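Local coordinates for protein tRNA (cytosine(38)-C(5))-methyltransferase (Schizosaccharomyces pombe, PDB 6FDF) that methylates carbon 5 of cytosine 38 in the anticodon loop of aspartate tRNA, and less efficiently of glutamate tRNA, using S-adenosyl-L-methionine as methyl donor, at residues Asn28-Pro33 with Tyr323-Leu328; Ala34-Ala39 with Glu48-Asn53; Cys38-Asn43 with Asp72-Lys77; Trp79-Ser84 with Leu106-Val111; Tyr170-Leu175 with Trp181-Val186. All coordinates share one frame; numbering follows the deposited sequence.

Contact 1. Residues Asn28-Pro33 with Tyr323-Leu328; sequences NLANIP and YLISLL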
# COMPACT_ATOMS: atom_id res chain seq x y z
N ASN A 28 -4.03 12.38 6.27
CA ASN A 28 -5.22 13.21 6.19
C ASN A 28 -6.37 12.59 6.97
O ASN A 28 -7.07 13.27 7.72
CB ASN A 28 -5.64 13.43 4.74
CG ASN A 28 -4.65 14.28 3.95
OD1 ASN A 28 -3.78 14.94 4.51
ND2 ASN A 28 -4.79 14.26 2.63
N LEU A 29 -6.58 11.28 6.79
CA LEU A 29 -7.65 10.58 7.49
C LEU A 29 -7.44 10.60 8.99
O LEU A 29 -8.41 10.70 9.76
CB LEU A 29 -7.71 9.13 7.01
CG LEU A 29 -8.71 8.70 5.94
CD1 LEU A 29 -8.53 7.22 5.68
CD2 LEU A 29 -10.13 9.00 6.36
N ALA A 30 -6.19 10.49 9.44
CA ALA A 30 -5.91 10.48 10.87
C ALA A 30 -6.00 11.86 11.49
O ALA A 30 -5.79 11.98 12.71
CB ALA A 30 -4.52 9.88 11.12
N ASN A 31 -6.31 12.88 10.70
CA ASN A 31 -6.40 14.26 11.18
C ASN A 31 -5.11 14.70 11.86
O ASN A 31 -5.12 15.40 12.87
CB ASN A 31 -7.61 14.45 12.09
CG ASN A 31 -8.90 14.20 11.36
OD1 ASN A 31 -9.74 13.41 11.79
ND2 ASN A 31 -9.03 14.83 10.21
N ILE A 32 -3.98 14.29 11.28
CA ILE A 32 -2.67 14.70 11.75
C ILE A 32 -2.38 16.07 11.16
O ILE A 32 -2.41 16.23 9.93
CB ILE A 32 -1.58 13.68 11.36
CG1 ILE A 32 -1.96 12.28 11.85
CG2 ILE A 32 -0.23 14.10 11.92
CD1 ILE A 32 -2.34 12.23 13.32
N PRO A 33 -2.11 17.09 11.98
CA PRO A 33 -1.64 18.36 11.43
C PRO A 33 -0.23 18.21 10.90
O PRO A 33 0.75 18.55 11.58
CB PRO A 33 -1.70 19.31 12.64
CG PRO A 33 -1.54 18.41 13.82
CD PRO A 33 -2.22 17.12 13.45
N TYR A 323 -5.19 4.09 10.71
CA TYR A 323 -5.30 3.61 12.09
C TYR A 323 -3.92 3.48 12.74
O TYR A 323 -3.75 3.85 13.91
CB TYR A 323 -6.01 2.26 12.13
CG TYR A 323 -7.41 2.22 11.56
CD1 TYR A 323 -8.28 3.30 11.70
CD2 TYR A 323 -7.86 1.10 10.90
CE1 TYR A 323 -9.57 3.24 11.19
CE2 TYR A 323 -9.14 1.03 10.38
CZ TYR A 323 -9.99 2.11 10.52
OH TYR A 323 -11.26 2.03 10.00
N LEU A 324 -2.95 2.92 12.02
CA LEU A 324 -1.61 2.75 12.58
C LEU A 324 -0.95 4.10 12.84
O LEU A 324 -0.23 4.26 13.84
CB LEU A 324 -0.74 1.90 11.65
CG LEU A 324 -1.17 0.44 11.55
CD1 LEU A 324 -0.59 -0.17 10.30
CD2 LEU A 324 -0.77 -0.35 12.79
N ILE A 325 -1.16 5.07 11.96
CA ILE A 325 -0.62 6.41 12.19
C ILE A 325 -1.20 7.00 13.47
O ILE A 325 -0.47 7.59 14.27
CB ILE A 325 -0.88 7.31 10.97
CG1 ILE A 325 0.09 6.96 9.84
CG2 ILE A 325 -0.75 8.79 11.34
CD1 ILE A 325 -0.24 7.65 8.53
N SER A 326 -2.51 6.87 13.66
CA SER A 326 -3.15 7.35 14.88
C SER A 326 -2.52 6.73 16.12
O SER A 326 -2.24 7.43 17.10
CB SER A 326 -4.65 7.04 14.83
OG SER A 326 -5.27 7.74 13.77
N LEU A 327 -2.32 5.42 16.09
CA LEU A 327 -1.66 4.73 17.20
C LEU A 327 -0.24 5.25 17.39
O LEU A 327 0.17 5.58 18.51
CB LEU A 327 -1.64 3.23 16.95
CG LEU A 327 -0.93 2.40 18.01
CD1 LEU A 327 -1.63 2.54 19.35
CD2 LEU A 327 -0.86 0.94 17.59
N LEU A 328 0.53 5.31 16.30
CA LEU A 328 1.94 5.68 16.40
C LEU A 328 2.13 7.04 17.07
O LEU A 328 3.01 7.20 17.92
CB LEU A 328 2.56 5.68 15.00
CG LEU A 328 4.04 6.05 14.86
CD1 LEU A 328 4.91 5.10 15.66
CD2 LEU A 328 4.45 6.05 13.38
O HOH W 1 -5.40 10.47 14.81
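Ala30 and Ile32 meet Ile325 and Ser326 where the C-terminal helix 318-328 packs back against the first helix, 22-29, of the Rossmann-like methyltransferase fold. The turn that brings them there is a Schellman motif: after helix 22-29 the chain leaves helical angles at Asn31, which has positive phi, and then heads through Ile32 and Pro33 into the next strand. The backbones come close, with the CA atoms of Ala30 and Ser326 5.8 Å apart, as a small side chain on each side allows.

The apolar part centres on the CG2 methyl of Ile325. With CG1 beside the backbone N (chi1 -76°), the CG2 branch is left anti to it and reaches toward the turn, where it meets CG1 of Ile32 at 3.7 Å and the CB methyl of Ala30 at 3.9 Å. The two isoleucine side chains meet at a slant. Ile325 also rests on Ala26 and Leu27 of the first helix, and Ile32 folds back on Leu27, so the methyl belongs to a wider hydrophobic seam.

The polar part lies beside it. Ser326 OG sits 3.5 Å from Ala30 CB, a van der Waals touch, while its hydroxyl is bound within its own helix to Ser322 O. No direct hydrogen bond crosses between the segments; instead one water bridges them, donating to Ala30 O at 2.6 Å and to Ser326 OG at 2.9 Å.

Contact 2. Residues Ala34-Ala39 with Glu48-Asn53; sequences ADIVCA and EIYNLN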
# COMPACT_ATOMS: atom_id res chain seq x y z
N ALA A 34 -0.11 17.71 9.67
CA ALA A 34 1.16 17.24 9.14
C ALA A 34 1.55 18.08 7.93
O ALA A 34 0.71 18.34 7.06
CB ALA A 34 1.10 15.76 8.76
N ASP A 35 2.80 18.50 7.89
CA ASP A 35 3.38 19.14 6.72
C ASP A 35 4.35 18.14 6.10
O ASP A 35 5.42 17.89 6.65
CB ASP A 35 4.09 20.44 7.10
CG ASP A 35 3.19 21.39 7.87
OD1 ASP A 35 1.96 21.36 7.65
OD2 ASP A 35 3.71 22.16 8.71
N ILE A 36 3.95 17.54 4.97
CA ILE A 36 4.87 16.71 4.21
C ILE A 36 5.94 17.63 3.65
O ILE A 36 5.71 18.38 2.70
CB ILE A 36 4.16 15.94 3.07
CG1 ILE A 36 3.03 15.07 3.62
CG2 ILE A 36 5.16 15.07 2.31
CD1 ILE A 36 3.47 14.09 4.64
N VAL A 37 7.12 17.60 4.28
CA VAL A 37 8.22 18.45 3.83
C VAL A 37 8.68 18.03 2.45
O VAL A 37 8.98 18.87 1.59
CB VAL A 37 9.36 18.41 4.87
CG1 VAL A 37 10.59 19.11 4.33
CG2 VAL A 37 8.90 19.04 6.17
N CYS A 38 8.76 16.72 2.22
CA CYS A 38 9.20 16.19 0.94
C CYS A 38 8.63 14.79 0.79
O CYS A 38 8.52 14.05 1.78
CB CYS A 38 10.73 16.15 0.82
SG CYS A 38 11.34 15.89 -0.87
N ALA A 39 8.26 14.44 -0.43
CA ALA A 39 7.90 13.09 -0.81
C ALA A 39 8.91 12.65 -1.86
O ALA A 39 9.16 13.38 -2.82
CB ALA A 39 6.47 13.03 -1.35
N GLU A 48 4.08 12.49 -10.74
CA GLU A 48 3.08 13.28 -11.46
C GLU A 48 1.72 13.17 -10.79
O GLU A 48 1.05 14.19 -10.56
CB GLU A 48 3.01 12.83 -12.92
CG GLU A 48 2.04 13.62 -13.77
CD GLU A 48 2.11 13.23 -15.24
OE1 GLU A 48 1.19 13.60 -15.99
OE2 GLU A 48 3.08 12.55 -15.63
N ILE A 49 1.29 11.95 -10.46
CA ILE A 49 0.03 11.77 -9.74
C ILE A 49 0.12 12.38 -8.34
O ILE A 49 -0.81 13.05 -7.89
CB ILE A 49 -0.35 10.27 -9.67
CG1 ILE A 49 -0.50 9.70 -11.08
CG2 ILE A 49 -1.61 10.06 -8.84
CD1 ILE A 49 -1.58 10.37 -11.89
N TYR A 50 1.25 12.20 -7.66
CA TYR A 50 1.39 12.74 -6.31
C TYR A 50 1.17 14.25 -6.32
O TYR A 50 0.38 14.80 -5.55
CB TYR A 50 2.75 12.39 -5.70
CG TYR A 50 2.84 12.74 -4.23
CD1 TYR A 50 2.92 14.08 -3.80
CD2 TYR A 50 2.82 11.76 -3.25
CE1 TYR A 50 2.98 14.40 -2.45
CE2 TYR A 50 2.89 12.07 -1.90
CZ TYR A 50 2.96 13.39 -1.51
OH TYR A 50 3.02 13.71 -0.17
N ASN A 51 1.89 14.95 -7.21
CA ASN A 51 1.87 16.40 -7.19
C ASN A 51 0.54 16.96 -7.67
O ASN A 51 0.12 18.03 -7.21
CB ASN A 51 3.03 16.93 -8.05
CG ASN A 51 4.37 16.68 -7.40
OD1 ASN A 51 4.49 16.67 -6.18
ND2 ASN A 51 5.40 16.46 -8.22
N LEU A 52 -0.13 16.26 -8.59
CA LEU A 52 -1.43 16.70 -9.06
C LEU A 52 -2.47 16.68 -7.95
O LEU A 52 -3.36 17.54 -7.91
CB LEU A 52 -1.89 15.83 -10.23
CG LEU A 52 -3.32 16.04 -10.72
CD1 LEU A 52 -3.48 17.44 -11.30
CD2 LEU A 52 -3.70 14.98 -11.75
N ASN A 53 -2.35 15.74 -7.02
CA ASN A 53 -3.36 15.54 -5.98
C ASN A 53 -3.00 16.20 -4.65
O ASN A 53 -3.89 16.70 -3.96
CB ASN A 53 -3.59 14.04 -5.77
CG ASN A 53 -4.43 13.42 -6.88
OD1 ASN A 53 -5.66 13.42 -6.82
ND2 ASN A 53 -3.76 12.88 -7.89
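Tyr50 reaches from its helix to the strand 34-39 and carries the whole of this contact, meeting Ala39 with its ring and Ile36 with its hydroxyl end. The first interaction is a CH-pi contact: the CB methyl of Ala39 stands over one face of the ring, 3.9 Å from the centroid and 25° off the normal. It is displaced toward the hydroxyl-bearing rim, and its closest ring atom is Tyr50 CZ at 3.5 Å. The tyrosine's chi1 of -171°, which sets CG anti to the backbone N, carries the ring out from the helix to lie beneath this methyl.

Strand 34-41, helix 44-54 and strand 58-60 form a beta-alpha-beta unit of the Rossmann-like fold, and the tyrosine spans from the crossover helix to the first strand.

The second interaction is apolar on one side and polar on the other. Ile36 CG2 touches Tyr50 OH at 3.5 Å, the two side chains inclined to each other. That buried hydroxyl is satisfied by hydrogen bonds with Glu15 of the neighbouring strand and His24 of helix 22-29.

Contact 3. Residues Cys38-Asn43 with Asp72-Lys77; sequences CAIDIN and DAFDCK. With SAH (S-adenosyl-L-homocysteine), chain E.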
# COMPACT_ATOMS: atom_id res chain seq x y z
N CYS A 38 8.76 16.72 2.22
CA CYS A 38 9.20 16.19 0.94
C CYS A 38 8.63 14.79 0.79
O CYS A 38 8.52 14.05 1.78
CB CYS A 38 10.73 16.15 0.82
SG CYS A 38 11.34 15.89 -0.87
N ALA A 39 8.26 14.44 -0.43
CA ALA A 39 7.90 13.09 -0.81
C ALA A 39 8.91 12.65 -1.86
O ALA A 39 9.16 13.38 -2.82
CB ALA A 39 6.47 13.03 -1.35
N ILE A 40 9.53 11.49 -1.66
CA ILE A 40 10.63 11.06 -2.53
C ILE A 40 10.25 9.77 -3.23
O ILE A 40 9.91 8.78 -2.58
CB ILE A 40 11.93 10.88 -1.74
CG1 ILE A 40 12.34 12.20 -1.08
CG2 ILE A 40 13.04 10.40 -2.66
CD1 ILE A 40 13.67 12.15 -0.37
N ASP A 41 10.33 9.79 -4.56
CA ASP A 41 10.11 8.59 -5.36
C ASP A 41 10.88 8.75 -6.66
O ASP A 41 11.01 9.85 -7.20
CB ASP A 41 8.61 8.36 -5.64
CG ASP A 41 8.30 6.92 -6.01
OD1 ASP A 41 8.81 6.44 -7.04
OD2 ASP A 41 7.55 6.26 -5.25
N ILE A 42 11.40 7.63 -7.16
CA ILE A 42 12.18 7.63 -8.39
C ILE A 42 11.30 7.53 -9.63
O ILE A 42 11.77 7.79 -10.75
CB ILE A 42 13.20 6.47 -8.33
CG1 ILE A 42 14.34 6.68 -9.33
CG2 ILE A 42 12.51 5.13 -8.55
CD1 ILE A 42 15.42 5.63 -9.24
N ASN A 43 10.02 7.18 -9.47
CA ASN A 43 9.12 6.95 -10.59
C ASN A 43 8.45 8.27 -10.95
O ASN A 43 7.60 8.75 -10.18
CB ASN A 43 8.08 5.89 -10.21
CG ASN A 43 7.12 5.55 -11.35
OD1 ASN A 43 6.83 6.36 -12.22
ND2 ASN A 43 6.62 4.32 -11.34
N ASP A 72 19.15 15.96 7.45
CA ASP A 72 19.23 17.12 8.33
C ASP A 72 18.45 18.30 7.76
O ASP A 72 17.74 19.00 8.49
CB ASP A 72 20.69 17.52 8.56
CG ASP A 72 21.44 16.54 9.44
OD1 ASP A 72 20.79 15.78 10.19
OD2 ASP A 72 22.69 16.55 9.40
N ALA A 73 18.59 18.54 6.46
CA ALA A 73 17.85 19.62 5.82
C ALA A 73 16.35 19.37 5.85
O ALA A 73 15.57 20.31 6.05
CB ALA A 73 18.34 19.81 4.39
N PHE A 74 15.92 18.12 5.63
CA PHE A 74 14.50 17.80 5.74
C PHE A 74 13.97 18.11 7.13
O PHE A 74 12.84 18.61 7.28
CB PHE A 74 14.25 16.33 5.40
CG PHE A 74 14.48 16.00 3.95
CD1 PHE A 74 14.06 16.86 2.95
CD2 PHE A 74 15.09 14.81 3.59
CE1 PHE A 74 14.27 16.56 1.62
CE2 PHE A 74 15.31 14.50 2.26
CZ PHE A 74 14.89 15.38 1.27
N ASP A 75 14.73 17.76 8.17
CA ASP A 75 14.41 18.08 9.56
C ASP A 75 13.00 17.61 9.92
O ASP A 75 12.14 18.38 10.36
CB ASP A 75 14.58 19.57 9.83
CG ASP A 75 14.47 19.92 11.30
OD1 ASP A 75 14.95 19.12 12.13
OD2 ASP A 75 13.90 20.98 11.62
N CYS A 76 12.76 16.31 9.73
CA CYS A 76 11.43 15.73 9.91
C CYS A 76 11.38 14.85 11.15
O CYS A 76 12.32 14.11 11.44
CB CYS A 76 11.01 14.94 8.68
SG CYS A 76 10.54 16.00 7.30
N LYS A 77 10.27 14.94 11.87
CA LYS A 77 10.09 14.21 13.11
C LYS A 77 9.39 12.87 12.90
O LYS A 77 9.51 11.98 13.75
CB LYS A 77 9.31 15.08 14.10
CG LYS A 77 9.15 14.51 15.49
CD LYS A 77 8.50 15.54 16.42
CE LYS A 77 9.53 16.41 17.12
NZ LYS A 77 10.50 17.08 16.20
N SAH E . 3.75 3.62 -0.62
CA SAH E . 3.51 4.21 -1.91
CB SAH E . 4.10 3.36 -3.04
CG SAH E . 5.27 2.51 -2.56
SD SAH E . 5.75 1.27 -3.72
C SAH E . 2.05 4.43 -2.11
O SAH E . 1.28 4.17 -1.17
OXT SAH E . 1.67 4.88 -3.22
C5' SAH E . 7.47 1.58 -3.62
C4' SAH E . 7.79 2.91 -4.32
O4' SAH E . 9.15 3.20 -4.06
C3' SAH E . 7.59 2.86 -5.83
O3' SAH E . 6.78 3.96 -6.25
C2' SAH E . 9.00 3.06 -6.41
O2' SAH E . 9.00 3.91 -7.56
C1' SAH E . 9.74 3.71 -5.25
N9 SAH E . 11.18 3.37 -5.17
C8 SAH E . 11.74 2.15 -5.26
N7 SAH E . 13.08 2.23 -5.14
C5 SAH E . 13.41 3.52 -4.95
C6 SAH E . 14.65 4.30 -4.75
N6 SAH E . 15.85 3.68 -4.72
N1 SAH E . 14.53 5.64 -4.60
C2 SAH E . 13.33 6.26 -4.63
N3 SAH E . 12.17 5.62 -4.81
C4 SAH E . 12.14 4.27 -4.98
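Cys38 sets a sulfur beside the ring of Phe74, its SG 4.8 Å from the centroid and 52° off the normal, an oblique sulfur-aromatic contact. The CB of the same cysteine comes closer still, 3.7 Å from Phe74 CE1, also at a slant. Two residues along the strand, Ile40 reaches the adjoining part of the ring with its CD1 methyl, 3.8 Å from Phe74 CZ. The extended end of the isoleucine (chi2 -175°) carries that methyl out to the phenylalanine, so that strand 34-41 meets the last turn of helix 68-74 through two neighbouring side chains on one side of the sheet. Leu14 of strand 11-16 also lies against Phe74.

Beyond Ile40 the strand passes into the cofactor pocket. Asp41 grips the ribose of S-adenosyl-L-homocysteine with both oxygens: O2' donates to Asp41 OD1 and O3' to Asp41 OD2, each at 2.6 Å. The carboxylate is itself steadied, because OD1 accepts from Asn43 N through its anti lone pair, closing an Asx turn, and OD2 accepts from Gly19 N. An alanine at Asp41 removes both acceptors, and would probably leave the two ribose hydroxyls without these mates and the turn to Asn43 freer to move. Ile42 CG2 rests against the adenine, 3.7 Å from C4 of S-adenosyl-L-homocysteine. An acidic residue at the end of the second strand, clasping the ribose diol, is a hallmark of class I S-adenosylmethionine-dependent methyltransferases.

Contact 4. Residues Trp79-Ser84 with Leu106-Val111; sequences WTMSPS and LNILNV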
# COMPACT_ATOMS: atom_id res chain seq x y z
N TRP A 79 9.23 9.89 9.88
CA TRP A 79 9.58 9.34 8.57
C TRP A 79 8.65 8.17 8.28
O TRP A 79 8.50 7.29 9.13
CB TRP A 79 11.02 8.82 8.52
CG TRP A 79 12.12 9.81 8.74
CD1 TRP A 79 12.00 11.14 9.01
CD2 TRP A 79 13.51 9.52 8.73
NE1 TRP A 79 13.26 11.70 9.16
CE2 TRP A 79 14.20 10.72 8.99
CE3 TRP A 79 14.25 8.35 8.50
CZ2 TRP A 79 15.59 10.79 9.04
CZ3 TRP A 79 15.63 8.42 8.56
CH2 TRP A 79 16.28 9.63 8.83
N THR A 80 8.03 8.17 7.10
CA THR A 80 7.28 7.01 6.64
C THR A 80 8.02 6.38 5.47
O THR A 80 8.71 7.07 4.70
CB THR A 80 5.85 7.39 6.22
OG1 THR A 80 5.88 8.20 5.03
CG2 THR A 80 5.12 8.12 7.34
N MET A 81 7.89 5.06 5.31
CA MET A 81 8.57 4.42 4.20
C MET A 81 7.88 3.11 3.86
O MET A 81 7.42 2.39 4.75
CB MET A 81 10.05 4.18 4.51
CG MET A 81 10.31 3.41 5.79
SD MET A 81 12.07 3.39 6.24
CE MET A 81 12.23 4.94 7.09
N SER A 82 7.82 2.82 2.56
CA SER A 82 7.36 1.54 2.04
C SER A 82 8.47 1.04 1.13
O SER A 82 8.39 1.14 -0.10
CB SER A 82 6.02 1.67 1.30
OG SER A 82 5.47 0.39 1.01
N PRO A 83 9.55 0.52 1.71
CA PRO A 83 10.77 0.28 0.92
C PRO A 83 10.63 -0.92 -0.00
O PRO A 83 9.72 -1.75 0.12
CB PRO A 83 11.84 0.03 1.99
CG PRO A 83 11.08 -0.43 3.20
CD PRO A 83 9.78 0.33 3.16
N SER A 84 11.55 -0.99 -0.95
CA SER A 84 11.62 -2.08 -1.92
C SER A 84 12.71 -3.02 -1.41
O SER A 84 13.91 -2.72 -1.53
CB SER A 84 11.93 -1.56 -3.32
OG SER A 84 12.21 -2.62 -4.21
N LEU A 106 18.93 -0.15 2.92
CA LEU A 106 20.12 -0.29 3.76
C LEU A 106 20.84 1.04 3.88
O LEU A 106 21.46 1.32 4.92
CB LEU A 106 21.04 -1.36 3.19
CG LEU A 106 20.39 -2.74 3.06
CD1 LEU A 106 21.37 -3.77 2.52
CD2 LEU A 106 19.80 -3.18 4.40
N ASN A 107 20.75 1.89 2.86
CA ASN A 107 21.32 3.23 2.96
C ASN A 107 20.61 4.03 4.05
O ASN A 107 21.27 4.73 4.83
CB ASN A 107 21.24 3.95 1.62
CG ASN A 107 21.86 5.34 1.67
OD1 ASN A 107 23.06 5.49 1.90
ND2 ASN A 107 21.04 6.37 1.46
N ILE A 108 19.28 3.94 4.12
CA ILE A 108 18.56 4.62 5.19
C ILE A 108 19.08 4.16 6.54
O ILE A 108 19.36 4.97 7.44
CB ILE A 108 17.04 4.40 5.07
CG1 ILE A 108 16.50 5.04 3.79
CG2 ILE A 108 16.31 4.98 6.28
CD1 ILE A 108 15.07 4.61 3.47
N LEU A 109 19.22 2.84 6.71
CA LEU A 109 19.67 2.30 8.00
C LEU A 109 21.10 2.70 8.32
O LEU A 109 21.44 2.87 9.49
CB LEU A 109 19.55 0.77 8.00
CG LEU A 109 18.18 0.15 7.74
CD1 LEU A 109 18.27 -1.37 7.83
CD2 LEU A 109 17.13 0.70 8.69
N ASN A 110 21.95 2.82 7.29
CA ASN A 110 23.34 3.22 7.49
C ASN A 110 23.47 4.71 7.79
O ASN A 110 24.41 5.12 8.47
CB ASN A 110 24.17 2.87 6.26
CG ASN A 110 24.65 1.44 6.26
OD1 ASN A 110 24.89 0.85 7.32
ND2 ASN A 110 24.81 0.86 5.07
N VAL A 111 22.55 5.53 7.28
CA VAL A 111 22.66 6.97 7.46
C VAL A 111 21.94 7.45 8.72
O VAL A 111 22.37 8.42 9.35
CB VAL A 111 22.14 7.68 6.20
CG1 VAL A 111 21.96 9.16 6.44
CG2 VAL A 111 23.08 7.42 5.02
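Ile108 presents its CG2 methyl to two strand residues, 4.2 Å from Trp79 CZ3 and equally 4.2 Å from the CE methyl of Met81. The methyl meets the indole obliquely at its six-membered ring. Both strand side chains run out toward the helix, and the isoleucine passes alongside each of them, pointing the opposite way. Met81 gets there by a bend: chi1 of 54° places CG between the backbone N and the carbonyl carbon, and chi3 of 84° turns CE toward the Trp79 indole, still within touch of Ile108 CG2.

A second shell holds these groups in position. The indole is stacked on Phe71 and touches Leu14 and Pro119, while Met81 rests on Leu16 of strand 11-16 and on Ile122 and Ile124 of strand 121-127. Ile108 also reaches Leu16 and Ile63.

Strand 78-81, helix 103-111 and strand 121-127 make up a beta-alpha-beta unit, and the first strand leads through Ser82, which touches the bound S-adenosyl-L-homocysteine, toward Cys85, the predicted catalytic residue, whose side chain is about 8 Å from that of Met81. With no hydrogen bond between the segments, helix and strand are held by dispersion and hydrophobic burial, which set few demands on direction.

Contact 5. Residues Tyr170-Leu175 with Trp181-Val186; sequences YGLARL and WSIDDV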
# COMPACT_ATOMS: atom_id res chain seq x y z
N TYR A 170 3.97 -4.37 9.12
CA TYR A 170 4.13 -2.99 9.56
C TYR A 170 5.08 -2.93 10.74
O TYR A 170 4.98 -3.74 11.67
CB TYR A 170 2.79 -2.37 9.97
CG TYR A 170 1.77 -2.34 8.88
CD1 TYR A 170 1.68 -1.26 8.02
CD2 TYR A 170 0.86 -3.39 8.73
CE1 TYR A 170 0.72 -1.23 7.02
CE2 TYR A 170 -0.09 -3.37 7.74
CZ TYR A 170 -0.16 -2.28 6.89
OH TYR A 170 -1.10 -2.25 5.89
N GLY A 171 5.99 -1.96 10.70
CA GLY A 171 6.83 -1.63 11.84
C GLY A 171 6.56 -0.22 12.31
O GLY A 171 6.59 0.72 11.50
N LEU A 172 6.23 -0.06 13.58
CA LEU A 172 5.99 1.24 14.20
C LEU A 172 7.06 1.46 15.25
O LEU A 172 7.21 0.63 16.16
CB LEU A 172 4.59 1.31 14.83
CG LEU A 172 3.38 1.58 13.94
CD1 LEU A 172 3.19 0.50 12.89
CD2 LEU A 172 2.13 1.71 14.79
N ALA A 173 7.79 2.57 15.15
CA ALA A 173 8.92 2.82 16.05
C ALA A 173 8.77 4.19 16.69
O ALA A 173 8.52 5.18 16.00
CB ALA A 173 10.26 2.74 15.30
N ARG A 174 8.92 4.24 18.02
CA ARG A 174 8.97 5.49 18.77
C ARG A 174 10.34 5.63 19.43
O ARG A 174 10.78 4.71 20.14
CB ARG A 174 7.89 5.55 19.86
CG ARG A 174 6.46 5.50 19.37
CD ARG A 174 5.54 5.37 20.57
NE ARG A 174 4.13 5.48 20.21
CZ ARG A 174 3.14 5.15 21.03
NH1 ARG A 174 1.87 5.26 20.63
NH2 ARG A 174 3.40 4.68 22.25
N LEU A 175 10.99 6.77 19.22
CA LEU A 175 12.27 7.05 19.87
C LEU A 175 12.09 7.22 21.37
O LEU A 175 11.18 7.93 21.83
CB LEU A 175 12.89 8.30 19.26
CG LEU A 175 14.27 8.71 19.76
CD1 LEU A 175 15.33 7.70 19.31
CD2 LEU A 175 14.60 10.09 19.24
N TRP A 181 2.77 -0.64 24.69
CA TRP A 181 1.90 -0.55 23.53
C TRP A 181 1.99 -1.85 22.75
O TRP A 181 2.90 -2.66 22.96
CB TRP A 181 2.22 0.65 22.62
CG TRP A 181 3.60 0.69 22.00
CD1 TRP A 181 4.76 0.14 22.49
CD2 TRP A 181 3.96 1.33 20.76
NE1 TRP A 181 5.80 0.40 21.63
CE2 TRP A 181 5.34 1.12 20.56
CE3 TRP A 181 3.24 2.05 19.81
CZ2 TRP A 181 6.01 1.62 19.45
CZ3 TRP A 181 3.90 2.54 18.70
CH2 TRP A 181 5.28 2.32 18.53
N SER A 182 1.03 -2.05 21.86
CA SER A 182 0.93 -3.27 21.09
C SER A 182 0.28 -2.94 19.76
O SER A 182 -0.62 -2.09 19.70
CB SER A 182 0.11 -4.34 21.83
OG SER A 182 -0.18 -5.43 20.97
N ILE A 183 0.71 -3.63 18.71
CA ILE A 183 0.11 -3.44 17.39
C ILE A 183 -1.38 -3.73 17.43
O ILE A 183 -2.16 -3.14 16.67
CB ILE A 183 0.85 -4.32 16.35
CG1 ILE A 183 0.52 -3.86 14.93
CG2 ILE A 183 0.53 -5.80 16.56
CD1 ILE A 183 1.48 -2.81 14.42
N ASP A 184 -1.82 -4.61 18.34
CA ASP A 184 -3.22 -4.98 18.40
C ASP A 184 -4.11 -3.86 18.92
O ASP A 184 -5.34 -3.96 18.80
CB ASP A 184 -3.39 -6.23 19.28
CG ASP A 184 -2.73 -7.45 18.67
OD1 ASP A 184 -2.82 -7.63 17.44
OD2 ASP A 184 -2.12 -8.23 19.43
N ASP A 185 -3.53 -2.80 19.50
CA ASP A 185 -4.33 -1.67 19.94
C ASP A 185 -5.03 -0.99 18.77
O ASP A 185 -6.02 -0.28 18.97
CB ASP A 185 -3.46 -0.67 20.70
CG ASP A 185 -2.72 -1.31 21.86
OD1 ASP A 185 -3.30 -2.21 22.50
OD2 ASP A 185 -1.57 -0.91 22.14
N VAL A 186 -4.53 -1.23 17.55
CA VAL A 186 -5.08 -0.60 16.36
C VAL A 186 -6.53 -0.98 16.14
O VAL A 186 -7.27 -0.25 15.47
CB VAL A 186 -4.20 -0.97 15.15
CG1 VAL A 186 -4.51 -2.38 14.64
CG2 VAL A 186 -4.33 0.05 14.05
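Strand 170-175 is extended throughout, and the chain returning from it runs alongside and winds into a 3-10 turn at Ile183-Val186, with the CA atoms of Leu172 and Ile183 8.2 Å apart. Arg174 and Trp181 dominate the side chains between them. The guanidinium lies flat on the indole, centres 3.9 Å apart and planes at 16°, in an off-centre cation-pi stack; Arg174 CZ is 3.3 Å from Trp181 CE3. Its extended chain also lays the CD methylene over the six-membered ring, a CH-pi contact at 3.8 Å from CD to the centroid.

The strand belongs to the central sheet of the Rossmann-like fold, where it runs antiparallel between strands 121-127 and 148-155, and helix 318-328 covers this side. Arg174 NE and NH1 donate to the carbonyls of Leu328 and Leu327 in that helix, while Trp181 NE1 is bound to Asn149. A leucine in place of Arg174 lacks the flat cation, and would probably leave those two carbonyls without their donors and the indole face without its stacked partner.

Leu172 completes the packing: its CB lies 3.9 Å from Trp181 CH2, and its CD1 meets Ile183 CD1 at 4.0 Å, the two side chains crossing nearly at right angles.

Four of the five contacts reach the seven-stranded central sheet, and contact 1 encloses the rest along the chain, joining the first helix to the last. Contacts 2 and 3 share Cys38 and Ala39 of strand 34-41, with centres about 10 Å apart; contact 4 follows in series, its centre about 11 Å from that of contact 3, and contact 5 comes later still. Contacts 2 and 5 are the farthest apart, about 25 Å between centres. Contacts 1 and 5 touch directly, since Arg174 binds the end of helix 318-328. The C-terminal helix is thus tied both to the start of the fold and to strand 168-175, while contacts 3 and 4 lead into the cofactor pocket.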